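Local atomic coordinates of protein Pcdhgb2 (PDB entry 5SZR), a protein that probably mediates calcium-dependent cell adhesion and may take part in establishing and maintaining specific neuronal connections in the brain. Residues V214-Y220 against Q236-S240; G231-V237 against S274-Q280; I250-I254 against V268-S274; R289-L295 against V309-V315. The contacts are given in a common frame with arbitrary orientation. Residue numbers count along the deposited sequence, not the author numbering.

Contact 1 of 4, residues V214-Y220 against Q236-S240; sequences VFHQASY and QVSAS. With MAN (alpha-D-mannopyranose), chain Y; MAN (alpha-D-mannopyranose), chain T.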
# COMPACT_ATOMS: atom_id res chain seq x y z
N VAL A 214 -7.07 8.05 -3.45
CA VAL A 214 -8.26 7.51 -4.09
C VAL A 214 -9.37 7.43 -3.04
O VAL A 214 -9.18 6.83 -1.98
CB VAL A 214 -8.01 6.11 -4.69
CG1 VAL A 214 -9.31 5.52 -5.20
CG2 VAL A 214 -6.97 6.20 -5.80
N PHE A 215 -10.51 8.04 -3.34
CA PHE A 215 -11.63 8.04 -2.40
C PHE A 215 -12.25 6.65 -2.31
O PHE A 215 -12.31 5.90 -3.28
CB PHE A 215 -12.69 9.06 -2.81
CG PHE A 215 -12.35 10.47 -2.42
CD1 PHE A 215 -11.80 11.35 -3.33
CD2 PHE A 215 -12.60 10.92 -1.13
CE1 PHE A 215 -11.49 12.66 -2.97
CE2 PHE A 215 -12.29 12.21 -0.76
CZ PHE A 215 -11.74 13.09 -1.68
N HIS A 216 -12.73 6.32 -1.10
CA HIS A 216 -13.29 5.00 -0.85
C HIS A 216 -14.58 4.78 -1.64
O HIS A 216 -14.93 3.63 -1.94
CB HIS A 216 -13.53 4.84 0.65
CG HIS A 216 -13.92 3.45 1.07
ND1 HIS A 216 -12.99 2.51 1.46
CD2 HIS A 216 -15.13 2.86 1.18
CE1 HIS A 216 -13.62 1.39 1.78
NE2 HIS A 216 -14.91 1.58 1.62
N GLN A 217 -15.29 5.85 -2.00
CA GLN A 217 -16.47 5.77 -2.86
C GLN A 217 -16.27 6.65 -4.09
O GLN A 217 -15.56 7.65 -4.06
CB GLN A 217 -17.74 6.22 -2.12
CG GLN A 217 -17.99 5.48 -0.83
CD GLN A 217 -19.26 5.93 -0.13
OE1 GLN A 217 -20.07 6.68 -0.70
NE2 GLN A 217 -19.46 5.47 1.09
N ALA A 218 -16.94 6.26 -5.19
CA ALA A 218 -16.87 7.03 -6.42
C ALA A 218 -17.60 8.37 -6.30
O ALA A 218 -17.24 9.34 -6.97
CB ALA A 218 -17.44 6.22 -7.58
N SER A 219 -18.64 8.42 -5.47
CA SER A 219 -19.35 9.66 -5.18
C SER A 219 -20.11 9.46 -3.88
O SER A 219 -20.20 8.34 -3.36
CB SER A 219 -20.30 10.05 -6.32
OG SER A 219 -21.31 9.09 -6.48
N TYR A 220 -20.65 10.55 -3.35
CA TYR A 220 -21.28 10.55 -2.04
C TYR A 220 -22.68 11.13 -2.14
O TYR A 220 -22.86 12.26 -2.62
CB TYR A 220 -20.45 11.33 -1.02
CG TYR A 220 -19.18 10.63 -0.59
CD1 TYR A 220 -19.16 9.79 0.52
CD2 TYR A 220 -17.99 10.81 -1.29
CE1 TYR A 220 -18.00 9.15 0.92
CE2 TYR A 220 -16.82 10.18 -0.89
CZ TYR A 220 -16.84 9.35 0.21
OH TYR A 220 -15.67 8.72 0.61
N GLN A 236 -18.64 11.59 6.31
CA GLN A 236 -17.18 11.51 6.43
C GLN A 236 -16.62 10.88 5.16
O GLN A 236 -16.84 9.69 4.90
CB GLN A 236 -16.77 10.70 7.65
CG GLN A 236 -15.26 10.67 7.86
CD GLN A 236 -14.87 10.08 9.20
OE1 GLN A 236 -15.68 9.46 9.89
NE2 GLN A 236 -13.61 10.27 9.58
N VAL A 237 -15.89 11.67 4.38
CA VAL A 237 -15.18 11.16 3.22
C VAL A 237 -13.85 10.57 3.68
O VAL A 237 -13.28 10.98 4.69
CB VAL A 237 -14.97 12.26 2.16
CG1 VAL A 237 -16.31 12.82 1.70
CG2 VAL A 237 -14.08 13.37 2.71
N SER A 238 -13.35 9.59 2.92
CA SER A 238 -12.08 8.95 3.23
C SER A 238 -11.41 8.55 1.92
O SER A 238 -12.06 7.97 1.04
CB SER A 238 -12.27 7.72 4.13
OG SER A 238 -11.02 7.11 4.43
N ALA A 239 -10.12 8.86 1.81
CA ALA A 239 -9.31 8.43 0.68
C ALA A 239 -8.07 7.71 1.19
O ALA A 239 -7.60 7.96 2.30
CB ALA A 239 -8.90 9.61 -0.21
N SER A 240 -7.56 6.79 0.38
CA SER A 240 -6.38 6.01 0.71
C SER A 240 -5.23 6.37 -0.22
O SER A 240 -5.43 6.88 -1.33
CB SER A 240 -6.67 4.51 0.64
OG SER A 240 -7.14 4.15 -0.65
C1 MAN Y . -11.23 5.94 5.25
C2 MAN Y . -10.23 6.28 6.36
C3 MAN Y . -8.80 6.28 5.80
C4 MAN Y . -8.49 5.00 5.02
C5 MAN Y . -9.58 4.69 3.98
C6 MAN Y . -9.40 3.31 3.36
O2 MAN Y . -10.22 5.28 7.39
O3 MAN Y . -7.83 6.45 6.83
O4 MAN Y . -7.26 5.16 4.34
O5 MAN Y . -10.90 4.73 4.59
O6 MAN Y . -10.30 3.19 2.26
C1 MAN T . -19.43 13.11 12.15
C2 MAN T . -19.04 12.14 11.03
C3 MAN T . -20.29 11.52 10.42
C4 MAN T . -21.21 10.92 11.50
C5 MAN T . -21.52 11.96 12.58
C6 MAN T . -22.28 11.40 13.77
O2 MAN T . -18.27 11.04 11.54
O3 MAN T . -19.96 10.53 9.44
O4 MAN T . -22.43 10.50 10.92
O5 MAN T . -20.28 12.52 13.10
O6 MAN T . -22.42 12.46 14.72
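The CA-to-CB bond of Q236 points away from V214-Y220. Its NE2 is hydrogen-bonded to S274 O, and its OE1 accepts a weak bond from O2 of the mannose in chain T (3.5 Å). V237 points toward V214-Y220 and touches two aromatic rings. Its CG1 lies over the face of Y220, 3.8 Å from the ring centroid in a CH-pi contact, and its CB is 4.0 Å from F215 CE2. S238 is the glycosylated residue, with OG bonded to C1 of the chain Y mannose. That sugar is hydrogen-bonded through O6 to H216 ND1 (2.9 Å), so it bridges both segments. The S238 backbone takes part as well: S238 O accepts from H216 N (2.8 Å), and S238 N donates weakly to Y220 OH (3.4 Å). A239 faces F215 as a non-hydrogen-bonded antiparallel pair, with A239 CB over the F215 ring in a second CH-pi contact. S240 completes the ladder. S240 N to V214 O and V214 N to S240 O are both 2.9 Å. After H216 the chain leaves this sheet, and Y220 forms backbone hydrogen bonds with S310 and R312 of the other. This is the split first strand (A and A') of a cadherin domain, here EC5, with strand A against strand B.

Contact 2 of 4, residues G231-V237 against S274-Q280; sequences GTSIAQV and SGVVFAQ. With MAN (alpha-D-mannopyranose), chain T.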
# COMPACT_ATOMS: atom_id res chain seq x y z
N GLY A 231 -23.22 22.92 13.01
CA GLY A 231 -22.11 22.12 13.47
C GLY A 231 -22.40 20.64 13.58
O GLY A 231 -21.71 19.94 14.33
N THR A 232 -23.39 20.13 12.84
CA THR A 232 -23.75 18.72 12.87
C THR A 232 -22.95 17.97 11.82
O THR A 232 -23.02 18.29 10.63
CB THR A 232 -25.24 18.53 12.62
OG1 THR A 232 -26.00 19.23 13.61
CG2 THR A 232 -25.60 17.05 12.66
N SER A 233 -22.20 16.96 12.26
CA SER A 233 -21.47 16.10 11.33
C SER A 233 -22.44 15.28 10.50
O SER A 233 -23.21 14.47 11.04
CB SER A 233 -20.52 15.19 12.11
OG SER A 233 -20.10 14.08 11.32
N ILE A 234 -22.42 15.48 9.18
CA ILE A 234 -23.38 14.85 8.30
C ILE A 234 -22.79 13.72 7.45
O ILE A 234 -23.55 12.91 6.92
CB ILE A 234 -24.07 15.88 7.38
CG1 ILE A 234 -23.07 16.50 6.40
CG2 ILE A 234 -24.76 16.96 8.21
CD1 ILE A 234 -23.67 17.62 5.56
N ALA A 235 -21.46 13.66 7.29
CA ALA A 235 -20.83 12.60 6.51
C ALA A 235 -19.32 12.64 6.76
O ALA A 235 -18.80 13.60 7.34
CB ALA A 235 -21.12 12.75 5.01
N GLN A 236 -18.64 11.59 6.31
CA GLN A 236 -17.18 11.51 6.43
C GLN A 236 -16.62 10.88 5.16
O GLN A 236 -16.84 9.69 4.90
CB GLN A 236 -16.77 10.70 7.65
CG GLN A 236 -15.26 10.67 7.86
CD GLN A 236 -14.87 10.08 9.20
OE1 GLN A 236 -15.68 9.46 9.89
NE2 GLN A 236 -13.61 10.27 9.58
N VAL A 237 -15.89 11.67 4.38
CA VAL A 237 -15.18 11.16 3.22
C VAL A 237 -13.85 10.57 3.68
O VAL A 237 -13.28 10.98 4.69
CB VAL A 237 -14.97 12.26 2.16
CG1 VAL A 237 -16.31 12.82 1.70
CG2 VAL A 237 -14.08 13.37 2.71
N SER A 274 -9.62 14.70 9.24
CA SER A 274 -10.53 13.58 9.46
C SER A 274 -11.47 13.32 8.28
O SER A 274 -11.99 12.20 8.17
CB SER A 274 -11.39 13.83 10.70
OG SER A 274 -12.42 14.74 10.40
N GLY A 275 -11.70 14.31 7.43
CA GLY A 275 -12.66 14.16 6.36
C GLY A 275 -14.11 14.25 6.79
O GLY A 275 -15.00 14.06 5.95
N VAL A 276 -14.38 14.52 8.07
CA VAL A 276 -15.75 14.72 8.51
C VAL A 276 -16.31 15.97 7.86
O VAL A 276 -15.65 17.01 7.80
CB VAL A 276 -15.81 14.82 10.04
CG1 VAL A 276 -17.18 15.29 10.48
CG2 VAL A 276 -15.48 13.48 10.67
N VAL A 277 -17.52 15.86 7.33
CA VAL A 277 -18.22 16.97 6.69
C VAL A 277 -19.28 17.48 7.66
O VAL A 277 -20.15 16.72 8.10
CB VAL A 277 -18.84 16.55 5.35
CG1 VAL A 277 -19.60 17.72 4.74
CG2 VAL A 277 -17.77 16.04 4.41
N PHE A 278 -19.22 18.77 7.99
CA PHE A 278 -20.15 19.39 8.93
C PHE A 278 -21.14 20.27 8.18
O PHE A 278 -20.79 20.96 7.22
CB PHE A 278 -19.42 20.27 9.95
CG PHE A 278 -18.50 19.51 10.85
CD1 PHE A 278 -18.93 19.06 12.09
CD2 PHE A 278 -17.19 19.25 10.47
CE1 PHE A 278 -18.08 18.37 12.93
CE2 PHE A 278 -16.33 18.56 11.30
CZ PHE A 278 -16.77 18.11 12.53
N ALA A 279 -22.39 20.25 8.65
CA ALA A 279 -23.37 21.25 8.24
C ALA A 279 -23.16 22.50 9.09
O ALA A 279 -23.23 22.43 10.32
CB ALA A 279 -24.79 20.71 8.40
N GLN A 280 -22.90 23.63 8.43
CA GLN A 280 -22.58 24.86 9.13
C GLN A 280 -23.82 25.67 9.51
O GLN A 280 -23.68 26.69 10.19
CB GLN A 280 -21.66 25.73 8.26
CG GLN A 280 -20.42 25.00 7.76
CD GLN A 280 -19.28 25.01 8.77
OE1 GLN A 280 -18.29 25.72 8.59
NE2 GLN A 280 -19.41 24.22 9.83
C1 MAN T . -19.43 13.11 12.15
C2 MAN T . -19.04 12.14 11.03
C3 MAN T . -20.29 11.52 10.42
C4 MAN T . -21.21 10.92 11.50
C5 MAN T . -21.52 11.96 12.58
C6 MAN T . -22.28 11.40 13.77
O2 MAN T . -18.27 11.04 11.54
O3 MAN T . -19.96 10.53 9.44
O4 MAN T . -22.43 10.50 10.92
O5 MAN T . -20.28 12.52 13.10
O6 MAN T . -22.42 12.46 14.72
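Two antiparallel strands pair here, 232-236 (B) and 276-279 (E), in the centre of the four-stranded sheet 214-215, 232-240, 276-279, 268-270 of the EC5 cadherin domain. The pairing is irregular. G231 and T232 both face A279 in a G1 beta bulge: G231 N to A279 O is 2.7 Å, T232 N to A279 O is a weak 3.4 Å, and A279 N returns to T232 O at 2.9 Å. G231, with its positive phi, takes the first position of the bulge. Next, I234 and A235 share V277 in a classic bulge. V277 O accepts from I234 N (2.8 Å) and weakly from A235 N (3.4 Å), while V277 N donates to A235 O (2.6 Å). V237 N to G275 O (3.0 Å) and Q236 NE2 to S274 O (2.9 Å) extend the contact past the strand. At G275, any CB would clash with V237 O. S233, V276 and Q236 share one face with the mannose of chain T, which is joined to S233 OG; V276 CG1 is 3.6 Å from its C1. On the other face, A235 and V277 pack on M311 of strand 306-316, and I234 on V224 of strand 219-225. Strand 268-270 flanks the far edge of 276-279.

Contact 3 of 4, residues I250-I254 against V268-S274; sequences ISYSI and VSVNQDS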
# COMPACT_ATOMS: atom_id res chain seq x y z
N ILE A 250 -2.97 12.54 3.88
CA ILE A 250 -4.10 13.09 3.13
C ILE A 250 -4.65 14.33 3.83
O ILE A 250 -4.77 14.37 5.06
CB ILE A 250 -5.21 12.04 2.96
CG1 ILE A 250 -4.64 10.75 2.37
CG2 ILE A 250 -6.31 12.58 2.06
CD1 ILE A 250 -4.06 10.92 1.01
N SER A 251 -4.99 15.34 3.03
CA SER A 251 -5.76 16.49 3.49
C SER A 251 -7.00 16.63 2.62
O SER A 251 -6.91 16.56 1.39
CB SER A 251 -4.93 17.77 3.45
OG SER A 251 -3.95 17.76 4.47
N TYR A 252 -8.15 16.81 3.26
CA TYR A 252 -9.43 16.98 2.56
C TYR A 252 -9.83 18.45 2.55
O TYR A 252 -9.55 19.20 3.49
CB TYR A 252 -10.53 16.15 3.22
CG TYR A 252 -10.16 14.70 3.39
CD1 TYR A 252 -10.26 13.81 2.32
CD2 TYR A 252 -9.70 14.21 4.61
CE1 TYR A 252 -9.91 12.48 2.47
CE2 TYR A 252 -9.35 12.89 4.76
CZ TYR A 252 -9.46 12.02 3.69
OH TYR A 252 -9.11 10.70 3.85
N SER A 253 -10.51 18.84 1.47
CA SER A 253 -10.99 20.21 1.33
C SER A 253 -12.21 20.23 0.41
O SER A 253 -12.53 19.23 -0.24
CB SER A 253 -9.88 21.13 0.78
OG SER A 253 -9.56 20.80 -0.56
N ILE A 254 -12.88 21.38 0.37
CA ILE A 254 -14.03 21.60 -0.50
C ILE A 254 -13.63 22.63 -1.55
O ILE A 254 -13.21 23.74 -1.21
CB ILE A 254 -15.26 22.09 0.29
CG1 ILE A 254 -15.75 21.02 1.26
CG2 ILE A 254 -16.37 22.51 -0.66
CD1 ILE A 254 -16.98 21.45 2.04
N VAL A 268 -21.57 24.20 4.47
CA VAL A 268 -20.83 22.98 4.79
C VAL A 268 -19.34 23.28 4.84
O VAL A 268 -18.84 24.20 4.18
CB VAL A 268 -21.12 21.85 3.78
CG1 VAL A 268 -22.55 21.35 3.92
CG2 VAL A 268 -20.86 22.34 2.36
N SER A 269 -18.63 22.48 5.63
CA SER A 269 -17.18 22.47 5.67
C SER A 269 -16.73 21.04 5.86
O SER A 269 -17.52 20.15 6.17
CB SER A 269 -16.63 23.36 6.79
OG SER A 269 -16.94 22.80 8.05
N VAL A 270 -15.43 20.81 5.67
CA VAL A 270 -14.84 19.50 5.92
C VAL A 270 -13.60 19.69 6.78
O VAL A 270 -12.83 20.64 6.58
CB VAL A 270 -14.52 18.75 4.61
CG1 VAL A 270 -13.35 19.39 3.87
CG2 VAL A 270 -14.25 17.28 4.89
N ASN A 271 -13.43 18.81 7.77
CA ASN A 271 -12.21 18.82 8.56
C ASN A 271 -11.06 18.26 7.73
O ASN A 271 -11.17 17.17 7.16
CB ASN A 271 -12.40 18.00 9.83
CG ASN A 271 -11.18 18.02 10.73
OD1 ASN A 271 -10.20 17.32 10.48
ND2 ASN A 271 -11.24 18.82 11.79
N GLN A 272 -9.97 19.02 7.64
CA GLN A 272 -8.91 18.70 6.68
C GLN A 272 -8.17 17.41 7.01
O GLN A 272 -7.55 16.82 6.11
CB GLN A 272 -7.91 19.86 6.59
CG GLN A 272 -7.01 19.98 7.81
CD GLN A 272 -5.83 20.90 7.58
OE1 GLN A 272 -5.64 21.43 6.48
NE2 GLN A 272 -5.02 21.09 8.61
N ASP A 273 -8.21 16.95 8.26
CA ASP A 273 -7.49 15.74 8.63
C ASP A 273 -8.39 14.52 8.76
O ASP A 273 -7.98 13.42 8.40
CB ASP A 273 -6.73 15.96 9.94
CG ASP A 273 -5.66 17.03 9.83
OD1 ASP A 273 -5.13 17.23 8.72
OD2 ASP A 273 -5.35 17.68 10.85
N SER A 274 -9.62 14.70 9.24
CA SER A 274 -10.53 13.58 9.46
C SER A 274 -11.47 13.32 8.28
O SER A 274 -11.99 12.20 8.17
CB SER A 274 -11.39 13.83 10.70
OG SER A 274 -12.42 14.74 10.40
O HOH W 1 -5.77 12.72 6.64
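V270 is the main bump of segment 268-274. Its CG1 presses into the backbone of strand 250-254, 3.6 Å from S253 CA and 3.8 Å from Y252 O. Its CG2 lies 4.2 Å from Y252 CB. I254 meets V270 on the side away from Y252. Its CG1 meets V270 CG1 at 3.9 Å, and its CD1 reaches into the dip beside V268 and S269, 4.0 Å from V268 CG2 and 3.8 Å from S269 CA. Strands 250-254 and 268-270 run nearly antiparallel (164°), with their axes 6.4 Å apart at the closest. They are edge strands of opposite sheets, C and D of the Greek-key cadherin sandwich, so their side chains meet across the gap between the two sheets, along one edge of the sandwich. Towards Q272 the two segments draw together. Y252 N donates to Q272 O (2.9 Å), and the same Q272 O lies 3.2 Å from S251 CA. N271 OD1 caps the bend that follows, accepting from D273 N and S274 N, both at 3.0 Å, an Asx turn and Asx motif. The ring of Y252 lies beside this bend, with CE2 3.9 Å from D273 O near the ring plane, while its OH is hydrogen-bonded to A239 N. A water fills the gap at the end, donating to I250 O (2.5 Å) and D273 O (2.9 Å).

Contact 4 of 4, residues R289-L295 against V309-V315; sequences RSFQLTL and VSMRVLV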
# COMPACT_ATOMS: atom_id res chain seq x y z
N ARG A 289 -33.91 22.00 -1.26
CA ARG A 289 -34.06 20.56 -1.10
C ARG A 289 -32.76 19.80 -1.28
O ARG A 289 -32.62 18.70 -0.74
CB ARG A 289 -35.11 20.03 -2.09
CG ARG A 289 -36.52 20.54 -1.81
CD ARG A 289 -37.32 20.71 -3.10
NE ARG A 289 -37.97 19.48 -3.53
CZ ARG A 289 -39.29 19.31 -3.54
NH1 ARG A 289 -40.10 20.28 -3.15
NH2 ARG A 289 -39.81 18.16 -3.95
N SER A 290 -31.79 20.37 -2.00
CA SER A 290 -30.59 19.63 -2.37
C SER A 290 -29.52 20.61 -2.84
O SER A 290 -29.82 21.67 -3.39
CB SER A 290 -30.90 18.60 -3.46
OG SER A 290 -29.76 17.84 -3.78
N PHE A 291 -28.26 20.23 -2.62
CA PHE A 291 -27.14 20.98 -3.19
C PHE A 291 -25.98 20.03 -3.47
O PHE A 291 -25.87 18.95 -2.88
CB PHE A 291 -26.69 22.13 -2.28
CG PHE A 291 -26.28 21.72 -0.90
CD1 PHE A 291 -24.95 21.48 -0.60
CD2 PHE A 291 -27.21 21.59 0.11
CE1 PHE A 291 -24.56 21.10 0.67
CE2 PHE A 291 -26.84 21.22 1.39
CZ PHE A 291 -25.51 20.97 1.67
N GLN A 292 -25.12 20.45 -4.39
CA GLN A 292 -24.01 19.63 -4.85
C GLN A 292 -22.68 20.20 -4.37
O GLN A 292 -22.54 21.41 -4.16
CB GLN A 292 -24.01 19.52 -6.38
CG GLN A 292 -24.43 18.15 -6.87
CD GLN A 292 -24.76 18.14 -8.35
OE1 GLN A 292 -25.22 19.13 -8.91
NE2 GLN A 292 -24.54 16.99 -8.99
N LEU A 293 -21.70 19.32 -4.23
CA LEU A 293 -20.45 19.62 -3.55
C LEU A 293 -19.34 18.79 -4.18
O LEU A 293 -19.54 17.61 -4.47
CB LEU A 293 -20.58 19.32 -2.06
CG LEU A 293 -19.64 19.98 -1.06
CD1 LEU A 293 -19.90 21.47 -1.03
CD2 LEU A 293 -19.85 19.36 0.32
N THR A 294 -18.18 19.40 -4.38
CA THR A 294 -17.00 18.69 -4.89
C THR A 294 -15.87 18.80 -3.88
O THR A 294 -15.36 19.90 -3.63
CB THR A 294 -16.56 19.23 -6.25
OG1 THR A 294 -17.54 18.89 -7.24
CG2 THR A 294 -15.23 18.61 -6.65
N LEU A 295 -15.48 17.67 -3.30
CA LEU A 295 -14.39 17.61 -2.35
C LEU A 295 -13.12 17.09 -3.02
O LEU A 295 -13.17 16.46 -4.08
CB LEU A 295 -14.75 16.72 -1.15
CG LEU A 295 -15.99 17.14 -0.36
CD1 LEU A 295 -17.23 16.42 -0.88
CD2 LEU A 295 -15.81 16.89 1.13
N VAL A 309 -13.95 14.19 -5.78
CA VAL A 309 -15.13 13.36 -5.63
C VAL A 309 -16.34 14.27 -5.49
O VAL A 309 -16.26 15.36 -4.92
CB VAL A 309 -15.01 12.39 -4.43
CG1 VAL A 309 -14.97 13.16 -3.12
CG2 VAL A 309 -16.12 11.36 -4.44
N SER A 310 -17.47 13.83 -6.05
CA SER A 310 -18.71 14.58 -5.99
C SER A 310 -19.56 14.11 -4.82
O SER A 310 -19.72 12.91 -4.60
CB SER A 310 -19.50 14.45 -7.30
OG SER A 310 -20.73 15.14 -7.21
N MET A 311 -20.09 15.07 -4.06
CA MET A 311 -21.04 14.78 -2.99
C MET A 311 -22.33 15.53 -3.25
O MET A 311 -22.31 16.72 -3.55
CB MET A 311 -20.47 15.16 -1.62
CG MET A 311 -21.48 15.02 -0.50
SD MET A 311 -20.84 15.50 1.10
CE MET A 311 -19.91 14.04 1.56
N ARG A 312 -23.46 14.82 -3.14
CA ARG A 312 -24.77 15.44 -3.18
C ARG A 312 -25.43 15.30 -1.81
O ARG A 312 -25.40 14.23 -1.21
CB ARG A 312 -25.65 14.81 -4.26
CG ARG A 312 -27.06 15.39 -4.29
CD ARG A 312 -27.88 14.84 -5.45
NE ARG A 312 -27.51 15.44 -6.73
CZ ARG A 312 -27.98 16.61 -7.17
NH1 ARG A 312 -28.83 17.31 -6.43
NH2 ARG A 312 -27.59 17.07 -8.35
N VAL A 313 -26.01 16.39 -1.33
CA VAL A 313 -26.62 16.44 -0.01
C VAL A 313 -28.12 16.67 -0.20
O VAL A 313 -28.53 17.67 -0.81
CB VAL A 313 -26.00 17.54 0.86
CG1 VAL A 313 -26.68 17.61 2.22
CG2 VAL A 313 -24.50 17.29 1.02
N LEU A 314 -28.93 15.74 0.30
CA LEU A 314 -30.38 15.82 0.20
C LEU A 314 -30.94 16.28 1.54
O LEU A 314 -30.79 15.58 2.56
CB LEU A 314 -30.99 14.48 -0.21
CG LEU A 314 -30.78 14.11 -1.68
CD1 LEU A 314 -31.17 12.66 -1.95
CD2 LEU A 314 -31.57 15.06 -2.56
N VAL A 315 -31.56 17.45 1.55
CA VAL A 315 -32.16 18.00 2.76
C VAL A 315 -33.51 17.32 2.98
O VAL A 315 -34.40 17.40 2.12
CB VAL A 315 -32.31 19.52 2.66
CG1 VAL A 315 -32.99 20.08 3.90
CG2 VAL A 315 -30.95 20.17 2.45
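A regular antiparallel ladder joins the two strands. M311 N to L293 O is its shortest bond at 2.6 Å, with a weak return from L293 N to M311 O (2.8 Å). V313 N to F291 O is 3.0 Å and F291 N to V313 O is 3.1 Å. L295 N to V309 O and V309 N to L295 O are both 2.9 Å. V315 N to R289 O (2.8 Å) continues it beyond S290. Side chains add to the ladder: R312 NH1 donates to S290 OG at 2.9 Å, and S290 OG in turn donates to V313 O at 3.2 Å. This relay ties a side chain on one face to the backbone. On the S290 face, Q292 CG lies over the R312 guanidinium. The opposite face is apolar and buried. V313 CB sits over the F291 ring, 3.8 Å from its centroid, a CH-pi contact. L295 CD1 packs on M311 CB at 3.6 Å, and L293 CD2 lies 4.1 Å from M311 SD. These residues line the core, where F291 and L293 also meet V268 of the facing sheet. The contact is the F-G beta hairpin of a cadherin domain, with strand 250-257 beside F and strand 219-225 beside G.

All four contacts build one cadherin domain, EC5. From the N terminus, contact 1 closes a short loop from 214-220 to 236-240. Contact 2 starts on the same strand, sharing Q236 and V237, and closes a longer loop at 274-280. Contact 3 is nested inside that loop and shares S274 with it. Contact 4 follows in series as a separate hairpin. Contacts 1 and 2 assemble one sheet, and contact 4 is central to the other. Contact 3 bridges the two sheets at their edges. Contacts 2 and 4 face each other across the core, and strand 219-225, which begins in contact 1, joins the sheet of contact 4.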